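Local coordinates for protein glucose-6-phosphate dehydrogenase (PDB 5AQ1) that catalyses the NADP-dependent oxidation of glucose 6-phosphate, the entry step of the pentose phosphate pathway in Trypanosoma cruzi, at residues Tyr115-Asp118 and Glu119-Ala122; Ser41-Leu44 and Ala45-Thr49; Leu200-Glu203 and Arg204-Phe207. One frame throughout, in Å; residues are numbered along the deposited sequence.

From the N terminus the chain meets contact 2 first (41-49), at the start of helix 43-58, just after the opening strand of the six-stranded parallel sheet. Contact 1 (115-122) follows, where strand 108-112 at one border of that sheet runs into helix 118-134. Contact 3 (200-207) comes last, in the turn between helix 187-197 and strand 206-208 at the opposite border. Each is local, between residues adjoining in sequence, so the three lie in series and none nests in or crosses another. Contacts 1 and 2 both touch NADPH, with centres about 22 Å apart; contact 3 stands about 11 Å from contact 2 at the nearest atoms.

Contact 1. Residues Tyr115-Asp118 and Glu119-Ala122; sequences YDRD and EDFA. With NDP (NADPH dihydro-nicotinamide-adenine-dinucleotide phosphate), chain G.
Arg117 folds its side chain back over the first turn of the helix that follows it, and Glu119 and Asp120 receive it. Arg117 CB lies beside both acids, 3.5 Å from Glu119 OE1 and 3.6 Å from Asp120 OD2. CG and CD continue the path past these two oxygens, CG nearer Glu119 and CD nearer Asp120. A bend at chi3 (81°) then turns the guanidinium over the helix start. Glu119 OE1 lies over the centre of one guanidinium face, 3.5 Å from Arg117 CZ, with the carboxylate plane only 18° from that of the guanidinium; the oxygen sits above the flat group, so the attraction in this salt bridge is electrostatic and not a directed hydrogen bond. Arg117 NH1 instead reaches the carboxylate of Asp120 at the guanidinium edge, in a salt bridge whose hydrogen bond to Asp120 OD2, 3.3 Å, is weak.

Asp120 has further partners, Ser114 at OD2 and Arg123 at OD1, so its carboxylate is held from several directions. Arg117 is also the N-cap residue of helix 118-134, and its carbonyl O accepts from Asp120 N at 3.1 Å, the donor standing well above the carbonyl plane. The loop leading to this cap follows strand 108-112 of the Rossmann-like coenzyme domain and carries an NADPH-binding residue. That residue, Tyr115, donates from OH to phosphate oxygen O3X of NADPH at 2.6 Å, and Tyr115 CE2 lies 3.3 Å from adenine N3A. The Phe121 ring, by contrast, turns back toward the loop, presenting its edge to Tyr115 O, 3.6 Å from Phe121 CZ. Beyond it, the Phe121 side chain packs on Leu162 of helix 155-165, while Tyr115 touches Val158 of the same helix.

Contact 2. Residues Ser41-Leu44 and Ala45-Thr49; sequences SGDL and AKKKT. With NDP (NADPH dihydro-nicotinamide-adenine-dinucleotide phosphate), chain G.
Asp43 and Lys47 pair one helical turn apart, beside the bound NADPH. Asp43 OD1 takes Lys47 NZ on its syn lone pair in a 3.0 Å salt bridge, while the other oxygen, OD2, receives a weak bond from N7N of the nicotinamide carboxamide. With CG opposite its backbone N (chi1 -166°), the Asp43 carboxylate can reach both partners, and the lysine chain runs extended beyond CG to meet it.

The pyrophosphate is held by backbone. Asp43 N donates to NADPH O2A at 3.1 Å, nearly straight. Leu44 N donates to NADPH O1N at 2.8 Å, equally straight. These are N-H groups at the first turn of a helix N-capped by Gly42; the N-terminal end of the helix would probably favour the negative charge of the phosphates. Gly42 CA comes 3.1 Å from O3B of the adenine-side ribose. Ser41 OG bridges the adenosine side, accepting from O3B and donating to phosphate O2X at 2.6 Å. Leu44 CD2 lies against the nicotinamide ribose at O4D.

Behind this shell, Leu44 CD1 touches Lys48 CB at 3.7 Å. Leu44 O accepts from both Lys48 N and Thr49 N, which approach from opposite faces of its carbonyl plane; the second bond, 3.1 Å, marks a wider pi-type turn. Lys48 NZ forms a salt bridge with Asp440, and the Lys48 side chain lies about 6 Å from bound glucose 6-phosphate.

Helix 43-58 links parallel strands 33-38 and 67-72 in the first beta-alpha-beta unit of the Rossmann-like coenzyme domain, and its Leu44 and Lys48 also touch Tyr442 of helix 441-451.

Contact 3. Residues Leu200-Glu203 and Arg204-Phe207; sequences LFNE and RQVF
Gln205 turns its side-chain amide back to the main chain before it, and Asn202 N donates to Gln205 OE1 at 3.0 Å with an N-H...O angle of 156°. Beyond CG the glutamine chain is extended (chi2 175°), which carries OE1 across the turn to Asn202.

The main chain returns the bond: Gln205 N donates to Asn202 O at 3.0 Å, and Val206 N to Glu203 O at 3.3 Å. Both donors stand above the carbonyl planes of their acceptors. This turn connects helix 187-197 to strand 206-208, a border strand of the parallel sheet of the coenzyme domain, where Gln205 and Phe207 continue the backbone pairing with strand 175-179.

Among the packing contacts, Gln205 OE1 also lies in the plane of the Phe201 ring at its edge, 3.7 Å from Phe201 CD1; ring and amide planes stand 64° apart. Phe201 CB meets Val206 CG2 at 3.9 Å, and the phenylalanine reaches on to Cys159 and Ser163 of helix 155-165.

Two further side chains carry charge. Arg204 runs alongside Asn202, pointing the same way, with one guanidinium face over Asn202 CB. Glu203 sends its carboxylate to Arg208 in a salt bridge and to the backbone N of Val460 in a hydrogen bond.

Contact 1. Residues Tyr115-Asp118 and Glu119-Ala122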
loop_
_atom_site.group_PDB
_atom_site.type_symbol
_atom_site.label_atom_id
_atom_site.label_comp_id
_atom_site.label_asym_id
_atom_site.label_seq_id
_atom_site.Cartn_x
_atom_site.Cartn_y
_atom_site.Cartn_z
ATOM N N TYR B 115 1.626 58.925 -4.161
ATOM C CA TYR B 115 2.235 57.610 -3.973
ATOM C C TYR B 115 3.751 57.611 -4.215
ATOM O O TYR B 115 4.382 56.550 -4.189
ATOM C CB TYR B 115 1.567 56.594 -4.909
ATOM C CG TYR B 115 0.072 56.447 -4.707
ATOM C CD1 TYR B 115 -0.457 56.131 -3.459
ATOM C CD2 TYR B 115 -0.813 56.615 -5.772
ATOM C CE1 TYR B 115 -1.823 55.998 -3.274
ATOM C CE2 TYR B 115 -2.180 56.481 -5.596
ATOM C CZ TYR B 115 -2.678 56.175 -4.347
ATOM O OH TYR B 115 -4.033 56.041 -4.179
ATOM N N ASP B 116 4.330 58.789 -4.449
ATOM C CA ASP B 116 5.762 58.903 -4.771
ATOM C C ASP B 116 6.541 59.925 -3.920
ATOM O O ASP B 116 7.715 59.703 -3.622
ATOM C CB ASP B 116 5.951 59.206 -6.267
ATOM C CG ASP B 116 5.208 60.460 -6.720
ATOM O OD1 ASP B 116 4.373 60.985 -5.955
ATOM O OD2 ASP B 116 5.456 60.923 -7.852
ATOM N N ARG B 117 5.903 61.029 -3.532
ATOM C CA ARG B 117 6.578 62.103 -2.786
ATOM C C ARG B 117 6.828 61.756 -1.316
ATOM O O ARG B 117 5.902 61.386 -0.596
ATOM C CB ARG B 117 5.763 63.394 -2.858
ATOM C CG ARG B 117 5.744 64.043 -4.228
ATOM C CD ARG B 117 4.752 65.189 -4.269
ATOM N NE ARG B 117 5.336 66.402 -3.698
ATOM C CZ ARG B 117 5.043 66.948 -2.512
ATOM N NH1 ARG B 117 4.129 66.427 -1.694
ATOM N NH2 ARG B 117 5.677 68.055 -2.138
ATOM N N ASP B 118 8.079 61.905 -0.881
ATOM C CA ASP B 118 8.477 61.609 0.504
ATOM C C ASP B 118 7.782 62.503 1.529
ATOM O O ASP B 118 7.593 62.099 2.675
ATOM C CB ASP B 118 9.996 61.741 0.675
ATOM C CG ASP B 118 10.769 60.579 0.063
ATOM O OD1 ASP B 118 10.213 59.465 -0.078
ATOM O OD2 ASP B 118 11.953 60.787 -0.267
ATOM N N GLU B 119 7.407 63.712 1.116
ATOM C CA GLU B 119 6.696 64.650 1.990
ATOM C C GLU B 119 5.354 64.075 2.434
ATOM O O GLU B 119 4.920 64.296 3.563
ATOM C CB GLU B 119 6.462 65.994 1.287
ATOM C CG GLU B 119 7.723 66.797 0.991
ATOM C CD GLU B 119 8.431 66.387 -0.295
ATOM O OE1 GLU B 119 7.888 65.552 -1.058
ATOM O OE2 GLU B 119 9.543 66.905 -0.544
ATOM N N ASP B 120 4.706 63.336 1.538
ATOM C CA ASP B 120 3.400 62.745 1.816
ATOM C C ASP B 120 3.485 61.502 2.708
ATOM O O ASP B 120 2.574 61.240 3.497
ATOM C CB ASP B 120 2.680 62.417 0.507
ATOM C CG ASP B 120 2.325 63.659 -0.291
ATOM O OD1 ASP B 120 1.929 64.675 0.320
ATOM O OD2 ASP B 120 2.430 63.617 -1.535
ATOM N N PHE B 121 4.570 60.742 2.585
ATOM C CA PHE B 121 4.810 59.604 3.474
ATOM C C PHE B 121 5.232 60.060 4.871
ATOM O O PHE B 121 5.008 59.351 5.853
ATOM C CB PHE B 121 5.846 58.650 2.875
ATOM C CG PHE B 121 5.356 57.934 1.650
ATOM C CD1 PHE B 121 4.474 56.867 1.762
ATOM C CD2 PHE B 121 5.754 58.338 0.384
ATOM C CE1 PHE B 121 4.010 56.209 0.636
ATOM C CE2 PHE B 121 5.291 57.684 -0.746
ATOM C CZ PHE B 121 4.418 56.618 -0.619
ATOM N N ALA B 122 5.843 61.238 4.953
ATOM C CA ALA B 122 6.110 61.877 6.238
ATOM C C ALA B 122 4.799 62.319 6.896
ATOM O O ALA B 122 4.615 62.132 8.098
ATOM C CB ALA B 122 7.041 63.067 6.059
HETATM P PA NDP G . -8.203 50.456 -9.143
HETATM O O1A NDP G . -8.006 50.575 -10.636
HETATM O O2A NDP G . -9.595 50.606 -8.556
HETATM O O5B NDP G . -7.184 51.491 -8.455
HETATM C C5B NDP G . -7.129 51.593 -7.037
HETATM C C4B NDP G . -6.882 53.035 -6.614
HETATM O O4B NDP G . -5.536 53.376 -6.956
HETATM C C3B NDP G . -7.785 54.064 -7.291
HETATM O O3B NDP G . -8.931 54.414 -6.509
HETATM C C2B NDP G . -6.877 55.258 -7.476
HETATM O O2B NDP G . -6.973 56.115 -6.343
HETATM C C1B NDP G . -5.477 54.676 -7.549
HETATM N N9A NDP G . -5.022 54.625 -8.963
HETATM C C8A NDP G . -5.680 54.091 -10.019
HETATM N N7A NDP G . -4.960 54.234 -11.160
HETATM C C5A NDP G . -3.819 54.871 -10.837
HETATM C C6A NDP G . -2.613 55.339 -11.553
HETATM N N6A NDP G . -2.493 55.142 -12.888
HETATM N N1A NDP G . -1.644 55.963 -10.833
HETATM C C2A NDP G . -1.752 56.165 -9.504
HETATM N N3A NDP G . -2.825 55.762 -8.794
HETATM C C4A NDP G . -3.865 55.126 -9.390
HETATM O O3 NDP G . -7.538 49.080 -8.627
HETATM P PN NDP G . -8.376 47.916 -7.891
HETATM O O1N NDP G . -8.954 48.419 -6.591
HETATM O O2N NDP G . -9.288 47.276 -8.914
HETATM O O5D NDP G . -7.205 46.874 -7.535
HETATM C C5D NDP G . -6.177 47.185 -6.596
HETATM C C4D NDP G . -5.118 46.089 -6.626
HETATM O O4D NDP G . -5.705 44.831 -6.275
HETATM C C3D NDP G . -4.530 45.925 -8.017
HETATM O O3D NDP G . -3.120 45.698 -7.933
HETATM C C2D NDP G . -5.236 44.713 -8.589
HETATM O O2D NDP G . -4.430 44.032 -9.563
HETATM C C1D NDP G . -5.539 43.885 -7.340
HETATM N N1N NDP G . -6.715 43.021 -7.531
HETATM C C2N NDP G . -7.957 43.522 -7.428
HETATM C C3N NDP G . -9.086 42.728 -7.613
HETATM C C7N NDP G . -10.464 43.313 -7.486
HETATM O O7N NDP G . -11.353 42.613 -7.025
HETATM N N7N NDP G . -10.708 44.567 -7.877
HETATM C C4N NDP G . -8.951 41.260 -7.938
HETATM C C5N NDP G . -7.556 40.845 -8.024
HETATM C C6N NDP G . -6.507 41.730 -7.817
HETATM P P2B NDP G . -6.584 57.676 -6.380
HETATM O O1X NDP G . -6.683 58.099 -7.826
HETATM O O2X NDP G . -7.650 58.276 -5.492
HETATM O O3X NDP G . -5.178 57.734 -5.826
#

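Contact 2. Residues Ser41-Leu44 and Ala45-Thr49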
loop_
_atom_site.group_PDB
_atom_site.type_symbol
_atom_site.label_atom_id
_atom_site.label_comp_id
_atom_site.label_asym_id
_atom_site.label_seq_id
_atom_site.Cartn_x
_atom_site.Cartn_y
_atom_site.Cartn_z
ATOM N N SER B 41 -9.818 54.790 -2.165
ATOM C CA SER B 41 -10.837 55.232 -3.115
ATOM C C SER B 41 -11.118 54.209 -4.231
ATOM O O SER B 41 -11.917 54.476 -5.126
ATOM C CB SER B 41 -10.390 56.549 -3.747
ATOM O OG SER B 41 -9.142 56.389 -4.399
ATOM N N GLY B 42 -10.479 53.042 -4.168
ATOM C CA GLY B 42 -10.493 52.087 -5.272
ATOM C C GLY B 42 -11.558 51.012 -5.219
ATOM O O GLY B 42 -12.349 50.938 -4.277
ATOM N N ASP B 43 -11.556 50.175 -6.251
ATOM C CA ASP B 43 -12.560 49.131 -6.421
ATOM C C ASP B 43 -12.430 48.044 -5.357
ATOM O O ASP B 43 -13.417 47.675 -4.719
ATOM C CB ASP B 43 -12.436 48.506 -7.814
ATOM C CG ASP B 43 -13.642 47.675 -8.187
ATOM O OD1 ASP B 43 -14.727 48.268 -8.378
ATOM O OD2 ASP B 43 -13.505 46.433 -8.288
ATOM N N LEU B 44 -11.213 47.544 -5.166
ATOM C CA LEU B 44 -10.959 46.500 -4.176
ATOM C C LEU B 44 -11.261 46.980 -2.760
ATOM O O LEU B 44 -11.836 46.241 -1.954
ATOM C CB LEU B 44 -9.504 46.026 -4.257
ATOM C CG LEU B 44 -9.096 44.900 -3.300
ATOM C CD1 LEU B 44 -9.796 43.598 -3.659
ATOM C CD2 LEU B 44 -7.589 44.708 -3.315
ATOM N N ALA B 45 -10.864 48.213 -2.463
ATOM C CA ALA B 45 -11.044 48.783 -1.134
ATOM C C ALA B 45 -12.501 48.727 -0.668
ATOM O O ALA B 45 -12.795 48.185 0.401
ATOM C CB ALA B 45 -10.526 50.215 -1.099
ATOM N N LYS B 46 -13.405 49.279 -1.470
ATOM C CA LYS B 46 -14.814 49.366 -1.080
ATOM C C LYS B 46 -15.561 48.036 -1.178
ATOM O O LYS B 46 -16.473 47.783 -0.393
ATOM C CB LYS B 46 -15.546 50.443 -1.894
ATOM C CG LYS B 46 -15.770 50.113 -3.363
ATOM C CD LYS B 46 -16.434 51.265 -4.102
ATOM C CE LYS B 46 -15.942 51.360 -5.538
ATOM N NZ LYS B 46 -16.733 52.336 -6.336
ATOM N N LYS B 47 -15.178 47.194 -2.134
ATOM C CA LYS B 47 -15.889 45.935 -2.373
ATOM C C LYS B 47 -15.422 44.785 -1.485
ATOM O O LYS B 47 -16.216 43.908 -1.149
ATOM C CB LYS B 47 -15.785 45.528 -3.845
ATOM C CG LYS B 47 -16.715 46.323 -4.743
ATOM C CD LYS B 47 -16.525 45.983 -6.209
ATOM C CE LYS B 47 -17.678 46.523 -7.038
ATOM N NZ LYS B 47 -17.299 46.693 -8.464
ATOM N N LYS B 48 -14.144 44.786 -1.112
ATOM C CA LYS B 48 -13.564 43.683 -0.347
ATOM C C LYS B 48 -12.907 44.104 0.966
ATOM O O LYS B 48 -13.225 43.558 2.020
ATOM C CB LYS B 48 -12.556 42.927 -1.217
ATOM C CG LYS B 48 -13.181 42.212 -2.407
ATOM C CD LYS B 48 -14.207 41.179 -1.961
ATOM C CE LYS B 48 -14.726 40.342 -3.115
ATOM N NZ LYS B 48 -15.888 39.517 -2.679
ATOM N N THR B 49 -11.999 45.069 0.904
ATOM C CA THR B 49 -11.185 45.422 2.065
ATOM C C THR B 49 -12.012 45.956 3.237
ATOM O O THR B 49 -12.017 45.362 4.315
ATOM C CB THR B 49 -10.093 46.441 1.689
ATOM O OG1 THR B 49 -9.537 46.098 0.413
ATOM C CG2 THR B 49 -8.983 46.455 2.736
HETATM P PA NDP G . -8.203 50.456 -9.143
HETATM O O1A NDP G . -8.006 50.575 -10.636
HETATM O O2A NDP G . -9.595 50.606 -8.556
HETATM O O5B NDP G . -7.184 51.491 -8.455
HETATM C C5B NDP G . -7.129 51.593 -7.037
HETATM C C4B NDP G . -6.882 53.035 -6.614
HETATM O O4B NDP G . -5.536 53.376 -6.956
HETATM C C3B NDP G . -7.785 54.064 -7.291
HETATM O O3B NDP G . -8.931 54.414 -6.509
HETATM C C2B NDP G . -6.877 55.258 -7.476
HETATM O O2B NDP G . -6.973 56.115 -6.343
HETATM C C1B NDP G . -5.477 54.676 -7.549
HETATM N N9A NDP G . -5.022 54.625 -8.963
HETATM C C8A NDP G . -5.680 54.091 -10.019
HETATM N N7A NDP G . -4.960 54.234 -11.160
HETATM C C5A NDP G . -3.819 54.871 -10.837
HETATM C C6A NDP G . -2.613 55.339 -11.553
HETATM N N6A NDP G . -2.493 55.142 -12.888
HETATM N N1A NDP G . -1.644 55.963 -10.833
HETATM C C2A NDP G . -1.752 56.165 -9.504
HETATM N N3A NDP G . -2.825 55.762 -8.794
HETATM C C4A NDP G . -3.865 55.126 -9.390
HETATM O O3 NDP G . -7.538 49.080 -8.627
HETATM P PN NDP G . -8.376 47.916 -7.891
HETATM O O1N NDP G . -8.954 48.419 -6.591
HETATM O O2N NDP G . -9.288 47.276 -8.914
HETATM O O5D NDP G . -7.205 46.874 -7.535
HETATM C C5D NDP G . -6.177 47.185 -6.596
HETATM C C4D NDP G . -5.118 46.089 -6.626
HETATM O O4D NDP G . -5.705 44.831 -6.275
HETATM C C3D NDP G . -4.530 45.925 -8.017
HETATM O O3D NDP G . -3.120 45.698 -7.933
HETATM C C2D NDP G . -5.236 44.713 -8.589
HETATM O O2D NDP G . -4.430 44.032 -9.563
HETATM C C1D NDP G . -5.539 43.885 -7.340
HETATM N N1N NDP G . -6.715 43.021 -7.531
HETATM C C2N NDP G . -7.957 43.522 -7.428
HETATM C C3N NDP G . -9.086 42.728 -7.613
HETATM C C7N NDP G . -10.464 43.313 -7.486
HETATM O O7N NDP G . -11.353 42.613 -7.025
HETATM N N7N NDP G . -10.708 44.567 -7.877
HETATM C C4N NDP G . -8.951 41.260 -7.938
HETATM C C5N NDP G . -7.556 40.845 -8.024
HETATM C C6N NDP G . -6.507 41.730 -7.817
HETATM P P2B NDP G . -6.584 57.676 -6.380
HETATM O O1X NDP G . -6.683 58.099 -7.826
HETATM O O2X NDP G . -7.650 58.276 -5.492
HETATM O O3X NDP G . -5.178 57.734 -5.826
#

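Contact 3. Residues Leu200-Glu203 and Arg204-Phe207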
loop_
_atom_site.group_PDB
_atom_site.type_symbol
_atom_site.label_atom_id
_atom_site.label_comp_id
_atom_site.label_asym_id
_atom_site.label_seq_id
_atom_site.Cartn_x
_atom_site.Cartn_y
_atom_site.Cartn_z
ATOM N N LEU B 200 13.990 46.740 1.008
ATOM C CA LEU B 200 12.982 47.590 1.653
ATOM C C LEU B 200 12.300 46.911 2.843
ATOM O O LEU B 200 12.031 47.558 3.856
ATOM C CB LEU B 200 11.914 48.003 0.636
ATOM C CG LEU B 200 12.410 48.588 -0.689
ATOM C CD1 LEU B 200 11.226 48.910 -1.584
ATOM C CD2 LEU B 200 13.268 49.825 -0.467
ATOM N N PHE B 201 12.009 45.616 2.703
ATOM C CA PHE B 201 11.293 44.846 3.724
ATOM C C PHE B 201 11.865 43.441 3.869
ATOM O O PHE B 201 12.369 42.869 2.906
ATOM C CB PHE B 201 9.814 44.716 3.352
ATOM C CG PHE B 201 9.089 46.024 3.278
ATOM C CD1 PHE B 201 8.628 46.639 4.432
ATOM C CD2 PHE B 201 8.859 46.639 2.056
ATOM C CE1 PHE B 201 7.958 47.847 4.371
ATOM C CE2 PHE B 201 8.187 47.848 1.987
ATOM C CZ PHE B 201 7.735 48.454 3.146
ATOM N N ASN B 202 11.764 42.887 5.074
ATOM C CA ASN B 202 12.046 41.472 5.301
ATOM C C ASN B 202 10.907 40.641 4.746
ATOM O O ASN B 202 9.776 41.117 4.648
ATOM C CB ASN B 202 12.179 41.169 6.791
ATOM C CG ASN B 202 13.358 41.865 7.447
ATOM O OD1 ASN B 202 13.390 41.956 8.667
ATOM N ND2 ASN B 202 14.325 42.358 6.663
ATOM N N GLU B 203 11.201 39.396 4.391
ATOM C CA GLU B 203 10.177 38.487 3.879
ATOM C C GLU B 203 9.102 38.208 4.932
ATOM O O GLU B 203 7.941 37.986 4.591
ATOM C CB GLU B 203 10.821 37.178 3.410
ATOM C CG GLU B 203 9.869 36.175 2.766
ATOM C CD GLU B 203 9.263 36.655 1.457
ATOM O OE1 GLU B 203 9.689 37.700 0.911
ATOM O OE2 GLU B 203 8.352 35.963 0.964
ATOM N N ARG B 204 9.496 38.227 6.203
ATOM C CA ARG B 204 8.559 38.104 7.318
ATOM C C ARG B 204 7.487 39.199 7.322
ATOM O O ARG B 204 6.354 38.957 7.734
ATOM C CB ARG B 204 9.320 38.134 8.643
ATOM C CG ARG B 204 10.037 36.838 8.979
ATOM C CD ARG B 204 10.537 36.851 10.417
ATOM N NE ARG B 204 11.241 38.092 10.756
ATOM C CZ ARG B 204 12.511 38.369 10.450
ATOM N NH1 ARG B 204 13.267 37.501 9.779
ATOM N NH2 ARG B 204 13.032 39.534 10.819
ATOM N N GLN B 205 7.849 40.396 6.865
ATOM C CA GLN B 205 6.937 41.539 6.860
ATOM C C GLN B 205 5.990 41.570 5.664
ATOM O O GLN B 205 4.972 42.252 5.709
ATOM C CB GLN B 205 7.731 42.845 6.892
ATOM C CG GLN B 205 8.581 43.019 8.134
ATOM C CD GLN B 205 9.451 44.258 8.069
ATOM O OE1 GLN B 205 10.150 44.487 7.082
ATOM N NE2 GLN B 205 9.422 45.060 9.129
ATOM N N VAL B 206 6.323 40.848 4.598
ATOM C CA VAL B 206 5.518 40.867 3.377
ATOM C C VAL B 206 4.482 39.739 3.370
ATOM O O VAL B 206 4.810 38.574 3.590
ATOM C CB VAL B 206 6.396 40.768 2.116
ATOM C CG1 VAL B 206 5.532 40.782 0.861
ATOM C CG2 VAL B 206 7.399 41.914 2.075
ATOM N N PHE B 207 3.233 40.112 3.099
ATOM C CA PHE B 207 2.111 39.188 3.054
ATOM C C PHE B 207 1.447 39.271 1.682
ATOM O O PHE B 207 0.538 40.071 1.468
ATOM C CB PHE B 207 1.117 39.529 4.168
ATOM C CG PHE B 207 1.577 39.107 5.530
ATOM C CD1 PHE B 207 2.614 39.772 6.165
ATOM C CD2 PHE B 207 0.988 38.033 6.172
ATOM C CE1 PHE B 207 3.050 39.376 7.418
ATOM C CE2 PHE B 207 1.415 37.630 7.425
ATOM C CZ PHE B 207 2.448 38.302 8.051
#